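Side-chain contacts in down syndrome cell adhesion molecule, isoform AK (Drosophila melanogaster, PDB 4WVR), which probably mediates cell adhesion by homodimerisation through its immunoglobulin domains, of which the seventh, in isoform 5, is the one crystallised here: residues W43-N46 against S47-I50; K61-P64 against K65-V68. One frame throughout, in Å; residues are numbered along the deposited sequence.

Contact 1. Residues W43-N46 against S47-I50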
loop_
_atom_site.group_PDB
_atom_site.type_symbol
_atom_site.label_atom_id
_atom_site.label_comp_id
_atom_site.label_asym_id
_atom_site.label_seq_id
_atom_site.Cartn_x
_atom_site.Cartn_y
_atom_site.Cartn_z
ATOM N N TRP A 43 -2.217 13.999 -3.775
ATOM C CA TRP A 43 -2.547 13.852 -2.367
ATOM C C TRP A 43 -2.632 15.192 -1.644
ATOM O O TRP A 43 -1.939 16.149 -1.995
ATOM C CB TRP A 43 -1.510 12.969 -1.671
ATOM C CG TRP A 43 -1.477 11.546 -2.146
ATOM C CD1 TRP A 43 -0.824 11.061 -3.244
ATOM C CD2 TRP A 43 -2.106 10.420 -1.524
ATOM N NE1 TRP A 43 -1.015 9.705 -3.347
ATOM C CE2 TRP A 43 -1.797 9.286 -2.302
ATOM C CE3 TRP A 43 -2.907 10.262 -0.388
ATOM C CZ2 TRP A 43 -2.260 8.010 -1.980
ATOM C CZ3 TRP A 43 -3.364 8.990 -0.066
ATOM C CH2 TRP A 43 -3.040 7.883 -0.861
ATOM N N THR A 44 -3.486 15.252 -0.628
ATOM C CA THR A 44 -3.495 16.384 0.290
ATOM C C THR A 44 -3.489 15.896 1.735
ATOM O O THR A 44 -3.978 14.806 2.038
ATOM C CB THR A 44 -4.717 17.310 0.068
ATOM O OG1 THR A 44 -5.930 16.572 0.263
ATOM C CG2 THR A 44 -4.701 17.894 -1.332
ATOM N N LEU A 45 -2.900 16.696 2.614
ATOM C CA LEU A 45 -2.967 16.458 4.049
ATOM C C LEU A 45 -3.600 17.674 4.703
ATOM O O LEU A 45 -2.999 18.746 4.727
ATOM C CB LEU A 45 -1.580 16.199 4.636
ATOM C CG LEU A 45 -1.504 16.139 6.163
ATOM C CD1 LEU A 45 -2.416 15.045 6.704
ATOM C CD2 LEU A 45 -0.070 15.930 6.631
ATOM N N ASN A 46 -4.812 17.503 5.224
ATOM C CA ASN A 46 -5.597 18.619 5.744
ATOM C C ASN A 46 -5.725 19.723 4.700
ATOM O O ASN A 46 -5.421 20.887 4.967
ATOM C CB ASN A 46 -4.978 19.162 7.032
ATOM C CG ASN A 46 -4.874 18.105 8.111
ATOM O OD1 ASN A 46 -5.824 17.370 8.368
ATOM N ND2 ASN A 46 -3.710 18.013 8.737
ATOM N N SER A 47 -6.137 19.313 3.501
ATOM C CA SER A 47 -6.465 20.199 2.381
ATOM C C SER A 47 -5.264 20.857 1.698
ATOM O O SER A 47 -5.422 21.471 0.646
ATOM C CB SER A 47 -7.447 21.285 2.835
ATOM O OG SER A 47 -8.619 20.705 3.379
ATOM N N ARG A 48 -4.068 20.731 2.267
ATOM C CA ARG A 48 -2.893 21.295 1.606
ATOM C C ARG A 48 -2.127 20.208 0.841
ATOM O O ARG A 48 -1.886 19.113 1.360
ATOM C CB ARG A 48 -1.978 22.005 2.609
ATOM C CG ARG A 48 -1.300 21.093 3.612
ATOM C CD ARG A 48 -0.464 21.866 4.615
ATOM N NE ARG A 48 0.224 20.970 5.542
ATOM C CZ ARG A 48 -0.330 20.455 6.635
ATOM N NH1 ARG A 48 -1.588 20.745 6.945
ATOM N NH2 ARG A 48 0.372 19.649 7.421
ATOM N N PRO A 49 -1.757 20.511 -0.411
ATOM C CA PRO A 49 -1.112 19.558 -1.324
ATOM C C PRO A 49 0.190 18.980 -0.780
ATOM O O PRO A 49 0.964 19.686 -0.133
ATOM C CB PRO A 49 -0.845 20.401 -2.575
ATOM C CG PRO A 49 -1.853 21.497 -2.510
ATOM C CD PRO A 49 -1.989 21.815 -1.055
ATOM N N ILE A 50 0.412 17.695 -1.039
ATOM C CA ILE A 50 1.646 17.031 -0.654
ATOM C C ILE A 50 2.422 16.613 -1.889
ATOM O O ILE A 50 1.845 16.096 -2.843
ATOM C CB ILE A 50 1.399 15.764 0.190
ATOM C CG1 ILE A 50 0.190 15.926 1.106
ATOM C CG2 ILE A 50 2.649 15.399 0.983
ATOM C CD1 ILE A 50 -0.202 14.626 1.771
HETATM O O HOH W 1 -6.540 16.486 3.115
#

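Contact 2. Residues K61-P64 against K65-V68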
loop_
_atom_site.group_PDB
_atom_site.type_symbol
_atom_site.label_atom_id
_atom_site.label_comp_id
_atom_site.label_asym_id
_atom_site.label_seq_id
_atom_site.Cartn_x
_atom_site.Cartn_y
_atom_site.Cartn_z
ATOM N N LYS A 61 3.814 7.317 -7.866
ATOM C CA LYS A 61 2.894 6.754 -8.844
ATOM C C LYS A 61 3.403 5.393 -9.301
ATOM O O LYS A 61 4.333 5.301 -10.099
ATOM C CB LYS A 61 2.715 7.686 -10.042
ATOM C CG LYS A 61 1.527 7.315 -10.914
ATOM C CD LYS A 61 0.486 8.417 -10.934
ATOM C CE LYS A 61 -0.604 8.142 -11.966
ATOM N NZ LYS A 61 -0.133 8.332 -13.363
ATOM N N LEU A 62 2.773 4.341 -8.794
ATOM C CA LEU A 62 3.240 2.977 -9.001
ATOM C C LEU A 62 2.853 2.438 -10.377
ATOM O O LEU A 62 3.551 1.602 -10.952
ATOM C CB LEU A 62 2.676 2.072 -7.906
ATOM C CG LEU A 62 3.207 0.640 -7.839
ATOM C CD1 LEU A 62 4.696 0.650 -7.561
ATOM C CD2 LEU A 62 2.463 -0.162 -6.783
ATOM N N SER A 63 1.732 2.921 -10.897
ATOM C CA SER A 63 1.207 2.452 -12.171
ATOM C C SER A 63 0.272 3.530 -12.709
ATOM O O SER A 63 0.057 4.538 -12.034
ATOM C CB SER A 63 0.482 1.117 -11.997
ATOM O OG SER A 63 -0.816 1.317 -11.469
ATOM N N PRO A 64 -0.277 3.346 -13.924
ATOM C CA PRO A 64 -1.226 4.365 -14.394
ATOM C C PRO A 64 -2.475 4.519 -13.525
ATOM O O PRO A 64 -3.173 5.523 -13.670
ATOM C CB PRO A 64 -1.608 3.872 -15.800
ATOM C CG PRO A 64 -1.103 2.464 -15.891
ATOM C CD PRO A 64 0.092 2.415 -15.005
ATOM N N LYS A 65 -2.748 3.563 -12.638
ATOM C CA LYS A 65 -3.957 3.620 -11.821
ATOM C C LYS A 65 -3.715 3.434 -10.323
ATOM O O LYS A 65 -4.656 3.178 -9.566
ATOM C CB LYS A 65 -4.962 2.568 -12.294
ATOM C CG LYS A 65 -5.600 2.879 -13.637
ATOM C CD LYS A 65 -6.834 2.023 -13.862
ATOM C CE LYS A 65 -7.596 2.467 -15.095
ATOM N NZ LYS A 65 -8.919 1.791 -15.198
ATOM N N THR A 66 -2.468 3.566 -9.886
ATOM C CA THR A 66 -2.163 3.371 -8.473
ATOM C C THR A 66 -1.088 4.328 -7.975
ATOM O O THR A 66 -0.032 4.475 -8.599
ATOM C CB THR A 66 -1.716 1.924 -8.196
ATOM O OG1 THR A 66 -2.788 1.027 -8.514
ATOM C CG2 THR A 66 -1.336 1.747 -6.730
ATOM N N SER A 67 -1.368 4.987 -6.855
ATOM C CA SER A 67 -0.373 5.817 -6.193
ATOM C C SER A 67 -0.193 5.352 -4.754
ATOM O O SER A 67 -1.172 5.076 -4.059
ATOM C CB SER A 67 -0.778 7.291 -6.229
ATOM O OG SER A 67 0.143 8.092 -5.505
ATOM N N VAL A 68 1.059 5.269 -4.315
ATOM C CA VAL A 68 1.380 4.777 -2.976
ATOM C C VAL A 68 1.914 5.877 -2.065
ATOM O O VAL A 68 2.839 6.603 -2.429
ATOM C CB VAL A 68 2.431 3.660 -3.028
ATOM C CG1 VAL A 68 2.576 3.015 -1.657
ATOM C CG2 VAL A 68 2.052 2.628 -4.076
HETATM O O HOH W 2 -2.375 -0.539 -10.562
#

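Contact 1. Residues W43-N46 against S47-I50
Arg48 runs alongside Leu45, both side chains heading off the same face of the hairpin, from the two ends of the type I' turn that joins two antiparallel strands. CG set between the backbone N and carbonyl carbon (chi1 67°) and a chain extended to NE carry the Arg48 guanidinium alongside the turn; chi4 of -83° then lays one of its faces against Leu45 O, 3.3 Å from NH1, at an angle too poor for a hydrogen bond. NH2 reaches Leu45 CD2 at 3.8 Å, while NH1 comes obliquely to Asn46 CB; the Asn46 amide and Arg48 guanidinium planes are 39° apart. On the same face as Leu45 and Arg48, Ile50 CD1 packs 3.5 Å from Leu45 CB and 4.0 Å from Trp43 CB. Thr44 occupies the other face, its CG2 beside Pro49 CA and its OG1 hydrogen-bonded to a water that accepts from Ser47 N at 2.9 Å. Leu45 N donates to Arg48 O at 2.9 Å, and Ile50 N to Trp43 O at 3.0 Å. This is a tight two-residue hairpin of the immunoglobulin fold. Asn46 ties the turn to Val81 N and Arg79 O through its amide. Strand 48-50 is outermost in its sheet within this chain; strand 40-45 lies between it and strand 80-87, where Phe82 touches both Leu45 and Ile50, and Ile50 also meets Ile57 and Ile59 of strand 57-63.

Contact 2. Residues K61-P64 against K65-V68
Ser63 OG accepts a hydrogen bond from Lys65 N at 3.2 Å (N-H...O angle 158°), an ST turn at the start of the type I turn from Ser63 to Thr66; chi1 of 79° sets OG between the backbone N and the carbonyl carbon, where it meets Lys65 N. The same oxygen is bridged by a water, 2.6 Å from Ser63 OG, to Thr66 OG1. With an alanine in place of Ser63, Lys65 N is likely to lose this acceptor, and the water its link from the turn to Thr66 OG1. Among backbone bonds, Thr66 O is gripped twice: the short bond from Leu62 N, 2.8 Å, is bent (136°), whereas the longer one from Ser63 N, 3.3 Å, is straighter. Thr66 N returns a weak bond to Ser63 O at 3.5 Å. Apolar contact falls to Leu62, whose CB and CD2 each lie 3.9 Å from Val68 CG2, the two side chains crossing obliquely. This hairpin joins strands 57-63 and 66-71. Strand 66-71 is central in its three-stranded sheet, and Thr66 and Val68 touch Gln29 of strand 26-31 on its other flank. Lys65 NZ bonds Gly35 O and Gln33 O, while Thr66 OG1 also bonds Asn25 ND2 of the second subunit, placing the hairpin where the two subunits of the assembly meet.

In the fold
From the N terminus, strand 26-31 comes first, then strand 40-45, which runs into contact 1; that hairpin closes before strand 57-63 leads into contact 2. The two are therefore in series, neither nested nor crossed, each closing a short turn between consecutive strands, with centres about 17 Å apart on opposite sides of the chain's centre. Contact 1 belongs to the four-stranded sheet and contact 2 to the three-stranded one, the two layers of the immunoglobulin sandwich. A probable hydrogen bond from Trp43 NE1 to Ser67 OG, 2.9 Å, spans them, beside the Cys30-Cys84 disulfide, whose two cysteines the Trp43 side chain touches.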